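PDB 5E6G: De novo designed protein CA01 from Synthetic construct, which is a computationally designed protein with no assigned function, made by strategies inspired by evolution, and folds as a compact, all-helical single chain. Local coordinates for residues R61-E69 with Y90-Y99. Sequence-based numbering, arbitrary orientation.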
loop_
_atom_site.group_PDB
_atom_site.type_symbol
_atom_site.label_atom_id
_atom_site.label_comp_id
_atom_site.label_asym_id
_atom_site.label_seq_id
_atom_site.Cartn_x
_atom_site.Cartn_y
_atom_site.Cartn_z
ATOM N N ARG A 61 8.468 2.179 6.990
ATOM C CA ARG A 61 8.261 0.854 7.561
ATOM C C ARG A 61 6.773 0.508 7.615
ATOM O O ARG A 61 6.387 -0.625 7.339
ATOM C CB ARG A 61 8.885 0.774 8.956
ATOM C CG ARG A 61 10.396 0.586 8.930
ATOM C CD ARG A 61 11.009 0.633 10.319
ATOM N NE ARG A 61 12.432 0.297 10.286
ATOM C CZ ARG A 61 12.930 -0.917 10.509
ATOM N NH1 ARG A 61 12.130 -1.934 10.799
ATOM N NH2 ARG A 61 14.240 -1.115 10.448
ATOM N N ILE A 62 5.941 1.483 7.965
ATOM C CA ILE A 62 4.494 1.282 7.982
ATOM C C ILE A 62 3.978 1.043 6.564
ATOM O O ILE A 62 3.153 0.158 6.336
ATOM C CB ILE A 62 3.756 2.482 8.606
ATOM C CG1 ILE A 62 4.149 2.631 10.076
ATOM C CG2 ILE A 62 2.237 2.307 8.487
ATOM C CD1 ILE A 62 3.646 3.906 10.729
ATOM N N ALA A 63 4.470 1.838 5.618
ATOM C CA ALA A 63 4.092 1.693 4.215
ATOM C C ALA A 63 4.492 0.321 3.681
ATOM O O ALA A 63 3.830 -0.233 2.800
ATOM C CB ALA A 63 4.732 2.794 3.379
ATOM N N TYR A 64 5.584 -0.218 4.215
ATOM C CA TYR A 64 6.056 -1.542 3.834
ATOM C C TYR A 64 5.060 -2.610 4.281
ATOM O O TYR A 64 4.730 -3.518 3.522
ATOM C CB TYR A 64 7.436 -1.812 4.440
ATOM C CG TYR A 64 8.068 -3.112 4.001
ATOM C CD1 TYR A 64 7.809 -4.296 4.676
ATOM C CD2 TYR A 64 8.933 -3.153 2.915
ATOM C CE1 TYR A 64 8.388 -5.486 4.278
ATOM C CE2 TYR A 64 9.516 -4.336 2.511
ATOM C CZ TYR A 64 9.241 -5.500 3.196
ATOM O OH TYR A 64 9.821 -6.681 2.796
ATOM N N LEU A 65 4.583 -2.487 5.515
ATOM C CA LEU A 65 3.607 -3.423 6.057
ATOM C C LEU A 65 2.308 -3.370 5.261
ATOM O O LEU A 65 1.675 -4.400 5.022
ATOM C CB LEU A 65 3.327 -3.120 7.531
ATOM C CG LEU A 65 4.503 -3.229 8.506
ATOM C CD1 LEU A 65 4.047 -2.882 9.917
ATOM C CD2 LEU A 65 5.137 -4.610 8.472
ATOM N N ALA A 66 1.915 -2.166 4.853
ATOM C CA ALA A 66 0.691 -1.977 4.081
ATOM C C ALA A 66 0.782 -2.689 2.734
ATOM O O ALA A 66 -0.108 -3.459 2.363
ATOM C CB ALA A 66 0.414 -0.494 3.879
ATOM N N ALA A 67 1.868 -2.430 2.011
ATOM C CA ALA A 67 2.088 -3.027 0.698
ATOM C C ALA A 67 2.187 -4.542 0.800
ATOM O O ALA A 67 1.733 -5.268 -0.084
ATOM C CB ALA A 67 3.351 -2.459 0.062
ATOM N N LEU A 68 2.792 -5.009 1.886
ATOM C CA LEU A 68 2.999 -6.433 2.103
ATOM C C LEU A 68 1.665 -7.140 2.319
ATOM O O LEU A 68 1.374 -8.140 1.668
ATOM C CB LEU A 68 3.923 -6.657 3.302
ATOM C CG LEU A 68 4.273 -8.105 3.653
ATOM C CD1 LEU A 68 4.978 -8.797 2.498
ATOM C CD2 LEU A 68 5.138 -8.139 4.902
ATOM N N GLU A 69 0.857 -6.609 3.230
ATOM C CA GLU A 69 -0.452 -7.181 3.510
ATOM C C GLU A 69 -1.363 -7.097 2.287
ATOM O O GLU A 69 -2.095 -8.040 1.985
ATOM C CB GLU A 69 -1.100 -6.471 4.700
ATOM C CG GLU A 69 -2.483 -6.993 5.072
ATOM C CD GLU A 69 -2.464 -8.430 5.566
ATOM O OE1 GLU A 69 -1.363 -9.000 5.740
ATOM O OE2 GLU A 69 -3.558 -8.990 5.783
ATOM N N TYR A 90 -5.885 -4.476 9.158
ATOM C CA TYR A 90 -4.566 -4.997 9.511
ATOM C C TYR A 90 -3.678 -3.891 10.067
ATOM O O TYR A 90 -3.054 -4.049 11.114
ATOM C CB TYR A 90 -3.908 -5.642 8.283
ATOM C CG TYR A 90 -2.406 -5.839 8.385
ATOM C CD1 TYR A 90 -1.523 -4.807 8.083
ATOM C CD2 TYR A 90 -1.873 -7.063 8.756
ATOM C CE1 TYR A 90 -0.156 -4.987 8.170
ATOM C CE2 TYR A 90 -0.506 -7.251 8.841
ATOM C CZ TYR A 90 0.346 -6.210 8.550
ATOM O OH TYR A 90 1.707 -6.399 8.635
ATOM N N LEU A 91 -3.636 -2.769 9.357
ATOM C CA LEU A 91 -2.795 -1.642 9.737
ATOM C C LEU A 91 -3.213 -1.037 11.071
ATOM O O LEU A 91 -2.370 -0.609 11.859
ATOM C CB LEU A 91 -2.829 -0.576 8.640
ATOM C CG LEU A 91 -2.133 -0.998 7.342
ATOM C CD1 LEU A 91 -2.585 -0.137 6.172
ATOM C CD2 LEU A 91 -0.616 -0.935 7.508
ATOM N N ALA A 92 -4.517 -0.998 11.327
ATOM C CA ALA A 92 -5.023 -0.454 12.580
ATOM C C ALA A 92 -4.666 -1.370 13.749
ATOM O O ALA A 92 -4.311 -0.903 14.831
ATOM C CB ALA A 92 -6.525 -0.254 12.503
ATOM N N SER A 93 -4.756 -2.676 13.521
ATOM C CA SER A 93 -4.466 -3.653 14.563
ATOM C C SER A 93 -2.978 -3.679 14.898
ATOM O O SER A 93 -2.593 -4.064 16.002
ATOM C CB SER A 93 -4.924 -5.045 14.133
ATOM O OG SER A 93 -4.045 -5.602 13.170
ATOM N N MET A 94 -2.147 -3.278 13.942
ATOM C CA MET A 94 -0.706 -3.216 14.162
ATOM C C MET A 94 -0.316 -1.966 14.948
ATOM O O MET A 94 0.833 -1.820 15.365
ATOM C CB MET A 94 0.040 -3.254 12.825
ATOM C CG MET A 94 0.051 -4.626 12.166
ATOM S SD MET A 94 0.967 -5.861 13.115
ATOM C CE MET A 94 2.657 -5.336 12.837
ATOM N N GLY A 95 -1.278 -1.069 15.147
ATOM C CA GLY A 95 -1.063 0.125 15.946
ATOM C C GLY A 95 -0.742 1.355 15.119
ATOM O O GLY A 95 0.006 2.228 15.561
ATOM N N TYR A 96 -1.307 1.423 13.917
ATOM C CA TYR A 96 -1.143 2.588 13.049
ATOM C C TYR A 96 -2.493 3.003 12.468
ATOM O O TYR A 96 -2.699 2.939 11.259
ATOM C CB TYR A 96 -0.149 2.289 11.924
ATOM C CG TYR A 96 1.063 1.510 12.377
ATOM C CD1 TYR A 96 2.006 2.082 13.221
ATOM C CD2 TYR A 96 1.266 0.204 11.956
ATOM C CE1 TYR A 96 3.114 1.371 13.638
ATOM C CE2 TYR A 96 2.371 -0.513 12.365
ATOM C CZ TYR A 96 3.292 0.074 13.206
ATOM O OH TYR A 96 4.395 -0.641 13.615
ATOM N N PRO A 97 -3.418 3.436 13.339
ATOM C CA PRO A 97 -4.797 3.721 12.927
ATOM C C PRO A 97 -4.938 4.959 12.041
ATOM O O PRO A 97 -5.909 5.054 11.290
ATOM C CB PRO A 97 -5.524 3.919 14.260
ATOM C CG PRO A 97 -4.472 4.360 15.208
ATOM C CD PRO A 97 -3.200 3.700 14.772
ATOM N N HIS A 98 -3.993 5.889 12.125
ATOM C CA HIS A 98 -4.065 7.107 11.323
ATOM C C HIS A 98 -3.661 6.832 9.878
ATOM O O HIS A 98 -4.348 7.252 8.947
ATOM C CB HIS A 98 -3.189 8.201 11.931
ATOM C CG HIS A 98 -3.686 8.697 13.250
ATOM N ND1 HIS A 98 -4.937 9.260 13.413
ATOM C CD2 HIS A 98 -3.110 8.715 14.476
ATOM C CE1 HIS A 98 -5.105 9.602 14.673
ATOM N NE2 HIS A 98 -4.010 9.282 15.344
ATOM N N TYR A 99 -2.551 6.124 9.692
ATOM C CA TYR A 99 -2.173 5.646 8.368
ATOM C C TYR A 99 -3.296 4.778 7.799
ATOM O O TYR A 99 -3.620 4.864 6.614
ATOM C CB TYR A 99 -0.864 4.851 8.423
ATOM C CG TYR A 99 -0.405 4.333 7.075
ATOM C CD1 TYR A 99 -0.952 3.179 6.529
ATOM C CD2 TYR A 99 0.577 4.997 6.349
ATOM C CE1 TYR A 99 -0.543 2.704 5.299
ATOM C CE2 TYR A 99 0.997 4.525 5.118
ATOM C CZ TYR A 99 0.432 3.379 4.598
ATOM O OH TYR A 99 0.838 2.904 3.372
#
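I62 projects into the interface as a forked bump, one branch against Y96 and the other against Y99. CG1 lies over the centre of the Y96 ring, 3.8 Å from the centroid and 10° off the ring normal, a CH-pi contact, and CD1 extends the same arm to 3.5 Å from Y96 CD1. The other branch, CG2, is anti to the backbone N and covers a face of the Y99 ring nearer its rim, with Y99 CG 3.6 Å away. M94 O sits above the opposite face of Y96, offset toward the rim, so that ring is flanked on both faces. One turn on, the small A66 leaves a shallow place for L91, whose CD1 comes to 3.8 Å from A66 CB. Y99 OH packs against the same methyl, 3.5 Å from A66 CB, and meets A63 CA at 3.6 Å; this hydroxyl is hydrogen-bonded to V129 O on helix 121-130. Y90 comes from the end of helix 80-93, and a corner carries the chain on to Y96 and Y99: G95, with positive phi, closes a Schellman motif (Y96 N to L91 O, G95 N to A92 O), and Y96 is the N-cap of helix 97-115. The L65 side chain crosses those of Y90 and Y96 at about a right angle, CB 3.8 Å from Y90 OH and CD1 3.8 Å from Y96 CE2. At the far end E69, bent at chi2 (65°), folds over Y90: CB stands above the ring centre, and the carboxylate stacks with its plane 3° from that of the ring, while M94 CG lies over the opposite face, toward the rim.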